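Local coordinates for protein muconate lactonizing enzyme (Corynebacterium glutamicum, PDB 3I4K) that belongs to the enolase superfamily, pairing an N-terminal capping domain with a TIM-barrel-like domain that holds a magnesium ion, at residues E179-V184 / L214-E219; T209-L214 / L237-R242. One frame throughout, in Å; residues are numbered along the deposited sequence.

Interaction 1: E179-V184 / L214-E219; sequences EDTRRV and LPILAE
Two successive outer helices of the TIM-barrel-like domain, 177-189 and 207-219, meet where T181 and V184 face I216 and L217. The short segments run in the same direction, 7° apart, and their axes approach to 9.7 Å; T181 and L217 have the nearest CA atoms, 6.8 Å apart. Methyl groups carry the contact. L217 sends one methyl across: its CD2 lies 3.6 Å from the backbone O of T181 and 3.7 Å from CG1 of V184, and so sits against the helix surface between two residues one turn apart. The CA-CB bond of L217 does not aim at the partner helix; CG stands anti to its carbonyl carbon (chi1 -65°), and it is the end of the chain that closes the distance. T181 meets I216 through its methyl: CG2 touches CG2 of I216 at 3.8 Å, the two side chains crossing at about a right angle. The other branch, OG1, hydrogen-bonds to P177 O one turn back, which occupies the hydroxyl within its own helix. Near-parallel neighbours of this kind follow from the beta-alpha repeat of the barrel, in which strand 196-200 separates the two helices in sequence. L217 also touches F225 of strand 224-226, while I216 forms the exposed margin of the contact. On helix 177-189, D180 and R183 pair within one turn: NE and NH2 of R183 both reach OD1 of D180, the NH2 bond measuring 2.9 Å, with that oxygen 1° out of the guanidinium plane. NH2 also bonds K171 O at the end of strand 167-171, NH1 bonds L147 O after strand 137-144, and D180 OD2 accepts from G173 N just before the helix.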
loop_
_atom_site.group_PDB
_atom_site.type_symbol
_atom_site.label_atom_id
_atom_site.label_comp_id
_atom_site.label_asym_id
_atom_site.label_seq_id
_atom_site.Cartn_x
_atom_site.Cartn_y
_atom_site.Cartn_z
ATOM N N GLU A 179 31.213 -17.258 -23.456
ATOM C CA GLU A 179 31.336 -16.225 -24.475
ATOM C C GLU A 179 30.446 -15.047 -24.106
ATOM O O GLU A 179 30.855 -13.892 -24.222
ATOM C CB GLU A 179 30.956 -16.780 -25.855
ATOM C CG GLU A 179 31.895 -17.886 -26.351
ATOM C CD GLU A 179 31.550 -18.386 -27.751
ATOM O OE1 GLU A 179 32.119 -19.421 -28.173
ATOM O OE2 GLU A 179 30.713 -17.746 -28.430
ATOM N N ASP A 180 29.238 -15.346 -23.641
ATOM C CA ASP A 180 28.290 -14.311 -23.242
ATOM C C ASP A 180 28.957 -13.406 -22.214
ATOM O O ASP A 180 28.843 -12.187 -22.280
ATOM C CB ASP A 180 27.041 -14.953 -22.633
ATOM C CG ASP A 180 25.820 -14.074 -22.746
ATOM O OD1 ASP A 180 25.935 -12.999 -23.377
ATOM O OD2 ASP A 180 24.748 -14.466 -22.215
ATOM N N THR A 181 29.662 -14.028 -21.273
ATOM C CA THR A 181 30.373 -13.319 -20.211
ATOM C C THR A 181 31.453 -12.419 -20.808
ATOM O O THR A 181 31.587 -11.246 -20.436
ATOM C CB THR A 181 31.042 -14.325 -19.238
ATOM O OG1 THR A 181 30.032 -15.023 -18.498
ATOM C CG2 THR A 181 31.977 -13.613 -18.270
ATOM N N ARG A 182 32.222 -12.985 -21.734
ATOM C CA ARG A 182 33.304 -12.268 -22.395
ATOM C C ARG A 182 32.751 -11.024 -23.086
ATOM O O ARG A 182 33.318 -9.939 -22.983
ATOM C CB ARG A 182 33.972 -13.196 -23.417
ATOM C CG ARG A 182 35.481 -13.019 -23.566
ATOM C CD ARG A 182 36.185 -14.365 -23.394
ATOM N NE ARG A 182 35.538 -15.412 -24.186
ATOM C CZ ARG A 182 35.513 -16.699 -23.848
ATOM N NH1 ARG A 182 36.105 -17.105 -22.731
ATOM N NH2 ARG A 182 34.872 -17.578 -24.614
ATOM N N ARG A 183 31.628 -11.199 -23.774
ATOM C CA ARG A 183 30.952 -10.128 -24.490
ATOM C C ARG A 183 30.647 -8.953 -23.566
ATOM O O ARG A 183 30.963 -7.800 -23.882
ATOM C CB ARG A 183 29.647 -10.661 -25.088
ATOM C CG ARG A 183 28.826 -9.638 -25.843
ATOM C CD ARG A 183 27.545 -10.266 -26.386
ATOM N NE ARG A 183 26.620 -10.672 -25.328
ATOM C CZ ARG A 183 25.635 -9.909 -24.857
ATOM N NH1 ARG A 183 25.440 -8.690 -25.350
ATOM N NH2 ARG A 183 24.831 -10.368 -23.901
ATOM N N VAL A 184 30.037 -9.252 -22.421
ATOM C CA VAL A 184 29.670 -8.226 -21.449
ATOM C C VAL A 184 30.882 -7.650 -20.713
ATOM O O VAL A 184 30.973 -6.438 -20.523
ATOM C CB VAL A 184 28.650 -8.783 -20.416
ATOM C CG1 VAL A 184 28.408 -7.771 -19.312
ATOM C CG2 VAL A 184 27.334 -9.107 -21.119
ATOM N N LEU A 214 29.474 -14.982 -13.013
ATOM C CA LEU A 214 29.158 -13.653 -12.502
ATOM C C LEU A 214 30.345 -12.978 -11.813
ATOM O O LEU A 214 30.490 -11.765 -11.900
ATOM C CB LEU A 214 27.942 -13.699 -11.567
ATOM C CG LEU A 214 26.602 -14.062 -12.232
ATOM C CD1 LEU A 214 25.464 -13.956 -11.213
ATOM C CD2 LEU A 214 26.345 -13.130 -13.411
ATOM N N PRO A 215 31.210 -13.748 -11.124
ATOM C CA PRO A 215 32.357 -13.103 -10.469
ATOM C C PRO A 215 33.197 -12.331 -11.498
ATOM O O PRO A 215 33.722 -11.255 -11.204
ATOM C CB PRO A 215 33.121 -14.282 -9.873
ATOM C CG PRO A 215 32.030 -15.257 -9.552
ATOM C CD PRO A 215 31.166 -15.184 -10.796
ATOM N N ILE A 216 33.314 -12.890 -12.704
ATOM C CA ILE A 216 34.069 -12.254 -13.774
ATOM C C ILE A 216 33.435 -10.919 -14.150
ATOM O O ILE A 216 34.135 -9.935 -14.393
ATOM C CB ILE A 216 34.136 -13.157 -15.025
ATOM C CG1 ILE A 216 34.872 -14.450 -14.680
ATOM C CG2 ILE A 216 34.867 -12.436 -16.165
ATOM C CD1 ILE A 216 34.730 -15.530 -15.737
ATOM N N LEU A 217 32.108 -10.885 -14.199
ATOM C CA LEU A 217 31.402 -9.650 -14.520
ATOM C C LEU A 217 31.522 -8.630 -13.398
ATOM O O LEU A 217 31.532 -7.424 -13.650
ATOM C CB LEU A 217 29.923 -9.925 -14.800
ATOM C CG LEU A 217 29.639 -10.778 -16.038
ATOM C CD1 LEU A 217 28.146 -10.806 -16.304
ATOM C CD2 LEU A 217 30.366 -10.197 -17.244
ATOM N N ALA A 218 31.613 -9.110 -12.159
ATOM C CA ALA A 218 31.742 -8.220 -11.008
ATOM C C ALA A 218 33.094 -7.511 -11.042
ATOM O O ALA A 218 33.201 -6.315 -10.745
ATOM C CB ALA A 218 31.603 -9.015 -9.714
ATOM N N GLU A 219 34.129 -8.261 -11.401
ATOM C CA GLU A 219 35.472 -7.713 -11.475
ATOM C C GLU A 219 35.554 -6.712 -12.622
ATOM O O GLU A 219 36.339 -5.768 -12.572
ATOM C CB GLU A 219 36.487 -8.841 -11.680
ATOM C CG GLU A 219 37.945 -8.397 -11.625
ATOM C CD GLU A 219 38.914 -9.572 -11.617
ATOM O OE1 GLU A 219 38.933 -10.347 -12.602
ATOM O OE2 GLU A 219 39.657 -9.722 -10.621
#

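Interaction 2: T209-L214 / L237-R242; sequences TALHYL and LREITR
The helical segments 209-214 and 237-242 run in nearly the same direction, crossing at -22° with axes 9.9 Å apart at closest approach and the CA atoms of L211 and I240 5.9 Å from each other. I240 is the centre of the contact, its CA-CB bond aimed at the facing helix and its two branches meeting different leucines. The CG2 branch is met by L211, whose CD2 lies 3.9 Å from it and 3.8 Å from I240 CA, so that this methyl rests on backbone as well as side chain. The other branch ends in CD1, 3.3 Å from CD1 of L214; the separation is shorter than usual for two methyls and chi1 of I240 (91°) is off a staggered value, so the exact placing of this tip is doubtful. E239 contributes its aliphatic part, CG standing 4.0 Å from L211 CD2. With CG anti to the backbone N (chi1 -174°) and the chain bent at chi2, its carboxylate is directed to its own helix: OE2 accepts from both NE and NH2 of R242, the NE bond being 2.7 Å long, and OE1 forms a salt bridge with R243. These charges therefore lie beside the apolar contact and are paired along helix 234-244. L214 and I240 both touch F225 of strand 224-226, and I240 also reaches V248 of strand 247-250. The two helices thus pack side by side over consecutive parallel strands of the barrel, with Y213 contacting helix 177-189.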
loop_
_atom_site.group_PDB
_atom_site.type_symbol
_atom_site.label_atom_id
_atom_site.label_comp_id
_atom_site.label_asym_id
_atom_site.label_seq_id
_atom_site.Cartn_x
_atom_site.Cartn_y
_atom_site.Cartn_z
ATOM N N THR A 209 26.207 -22.196 -13.128
ATOM C CA THR A 209 26.735 -21.300 -14.151
ATOM C C THR A 209 26.817 -19.856 -13.663
ATOM O O THR A 209 27.776 -19.148 -13.967
ATOM C CB THR A 209 25.876 -21.345 -15.442
ATOM O OG1 THR A 209 25.847 -22.687 -15.955
ATOM C CG2 THR A 209 26.464 -20.428 -16.500
ATOM N N ALA A 210 25.816 -19.411 -12.908
ATOM C CA ALA A 210 25.823 -18.039 -12.409
ATOM C C ALA A 210 26.962 -17.816 -11.419
ATOM O O ALA A 210 27.685 -16.833 -11.511
ATOM C CB ALA A 210 24.481 -17.705 -11.755
ATOM N N LEU A 211 27.125 -18.745 -10.487
ATOM C CA LEU A 211 28.167 -18.647 -9.465
ATOM C C LEU A 211 29.573 -18.714 -10.047
ATOM O O LEU A 211 30.523 -18.180 -9.470
ATOM C CB LEU A 211 27.981 -19.756 -8.426
ATOM C CG LEU A 211 26.677 -19.627 -7.624
ATOM C CD1 LEU A 211 26.435 -20.875 -6.803
ATOM C CD2 LEU A 211 26.745 -18.395 -6.726
ATOM N N HIS A 212 29.707 -19.360 -11.196
ATOM C CA HIS A 212 31.011 -19.479 -11.831
ATOM C C HIS A 212 31.414 -18.238 -12.632
ATOM O O HIS A 212 32.522 -17.736 -12.485
ATOM C CB HIS A 212 31.031 -20.720 -12.733
ATOM C CG HIS A 212 32.352 -20.976 -13.387
ATOM N ND1 HIS A 212 32.812 -20.234 -14.454
ATOM C CD2 HIS A 212 33.315 -21.888 -13.118
ATOM C CE1 HIS A 212 34.003 -20.679 -14.815
ATOM N NE2 HIS A 212 34.332 -21.682 -14.020
ATOM N N TYR A 213 30.507 -17.717 -13.449
ATOM C CA TYR A 213 30.835 -16.570 -14.297
ATOM C C TYR A 213 30.558 -15.164 -13.766
ATOM O O TYR A 213 31.325 -14.245 -14.047
ATOM C CB TYR A 213 30.148 -16.739 -15.655
ATOM C CG TYR A 213 30.629 -17.952 -16.425
ATOM C CD1 TYR A 213 31.793 -17.903 -17.198
ATOM C CD2 TYR A 213 29.937 -19.159 -16.354
ATOM C CE1 TYR A 213 32.255 -19.037 -17.880
ATOM C CE2 TYR A 213 30.388 -20.289 -17.027
ATOM C CZ TYR A 213 31.546 -20.221 -17.787
ATOM O OH TYR A 213 31.976 -21.349 -18.444
ATOM N N LEU A 214 29.474 -14.982 -13.013
ATOM C CA LEU A 214 29.158 -13.653 -12.502
ATOM C C LEU A 214 30.345 -12.978 -11.813
ATOM O O LEU A 214 30.490 -11.765 -11.900
ATOM C CB LEU A 214 27.942 -13.699 -11.567
ATOM C CG LEU A 214 26.602 -14.062 -12.232
ATOM C CD1 LEU A 214 25.464 -13.956 -11.213
ATOM C CD2 LEU A 214 26.345 -13.130 -13.411
ATOM N N LEU A 237 20.010 -16.489 -5.300
ATOM C CA LEU A 237 20.193 -15.051 -5.507
ATOM C C LEU A 237 21.009 -14.498 -4.343
ATOM O O LEU A 237 21.889 -13.642 -4.525
ATOM C CB LEU A 237 18.848 -14.331 -5.575
ATOM C CG LEU A 237 17.839 -14.795 -6.632
ATOM C CD1 LEU A 237 16.605 -13.930 -6.559
ATOM C CD2 LEU A 237 18.452 -14.731 -8.031
ATOM N N ARG A 238 20.705 -14.984 -3.141
ATOM C CA ARG A 238 21.420 -14.565 -1.935
ATOM C C ARG A 238 22.876 -15.020 -2.006
ATOM O O ARG A 238 23.797 -14.277 -1.658
ATOM C CB ARG A 238 20.758 -15.180 -0.690
ATOM C CG ARG A 238 21.565 -15.041 0.597
ATOM C CD ARG A 238 21.871 -13.593 0.902
ATOM N NE ARG A 238 22.579 -13.425 2.170
ATOM C CZ ARG A 238 23.214 -12.306 2.528
ATOM N NH1 ARG A 238 23.229 -11.253 1.707
ATOM N NH2 ARG A 238 23.836 -12.235 3.705
ATOM N N GLU A 239 23.073 -16.254 -2.458
ATOM C CA GLU A 239 24.408 -16.820 -2.570
ATOM C C GLU A 239 25.260 -16.084 -3.608
ATOM O O GLU A 239 26.454 -15.878 -3.380
ATOM C CB GLU A 239 24.325 -18.315 -2.918
ATOM C CG GLU A 239 25.673 -19.056 -2.910
ATOM C CD GLU A 239 26.406 -18.986 -1.566
ATOM O OE1 GLU A 239 27.598 -19.360 -1.510
ATOM O OE2 GLU A 239 25.797 -18.571 -0.559
ATOM N N ILE A 240 24.679 -15.658 -4.733
ATOM C CA ILE A 240 25.542 -14.981 -5.696
ATOM C C ILE A 240 26.056 -13.677 -5.112
ATOM O O ILE A 240 27.189 -13.287 -5.376
ATOM C CB ILE A 240 24.886 -14.689 -7.095
ATOM C CG1 ILE A 240 24.224 -13.331 -7.089
ATOM C CG2 ILE A 240 23.919 -15.786 -7.515
ATOM C CD1 ILE A 240 24.193 -12.734 -8.458
ATOM N N THR A 241 25.241 -13.006 -4.299
ATOM C CA THR A 241 25.681 -11.758 -3.682
ATOM C C THR A 241 26.752 -12.054 -2.624
ATOM O O THR A 241 27.731 -11.313 -2.493
ATOM C CB THR A 241 24.494 -11.010 -3.039
ATOM O OG1 THR A 241 23.683 -10.454 -4.081
ATOM C CG2 THR A 241 24.979 -9.875 -2.116
ATOM N N ARG A 242 26.558 -13.134 -1.870
ATOM C CA ARG A 242 27.522 -13.523 -0.850
ATOM C C ARG A 242 28.908 -13.705 -1.476
ATOM O O ARG A 242 29.902 -13.205 -0.949
ATOM C CB ARG A 242 27.093 -14.832 -0.155
ATOM C CG ARG A 242 26.183 -14.633 1.060
ATOM C CD ARG A 242 26.258 -15.819 2.024
ATOM N NE ARG A 242 25.473 -16.960 1.555
ATOM C CZ ARG A 242 24.224 -17.223 1.934
ATOM N NH1 ARG A 242 23.603 -16.430 2.807
ATOM N NH2 ARG A 242 23.593 -18.276 1.431
#

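Overall arrangement
From the N terminus, helix 177-189 comes first, then strand 196-200, helix 207-219, strand 224-226, helix 234-244 and strand 247-250. Interaction 1 closes the loop from 179-184 to 214-219 over 29 intervening residues, and interaction 2 closes that from 209-214 to 237-242 over 22. Their segments alternate, so the loops cross instead of nesting, and the two interactions share L214. Helix 207-219 is the middle member, joined to its predecessor by interaction 1 and to its successor by interaction 2, with contact centres 12 Å apart. T181 OG1 packs against Y213 CB at 3.3 Å, where the two contacts touch. Together they connect three consecutive helices around the barrel's outer layer.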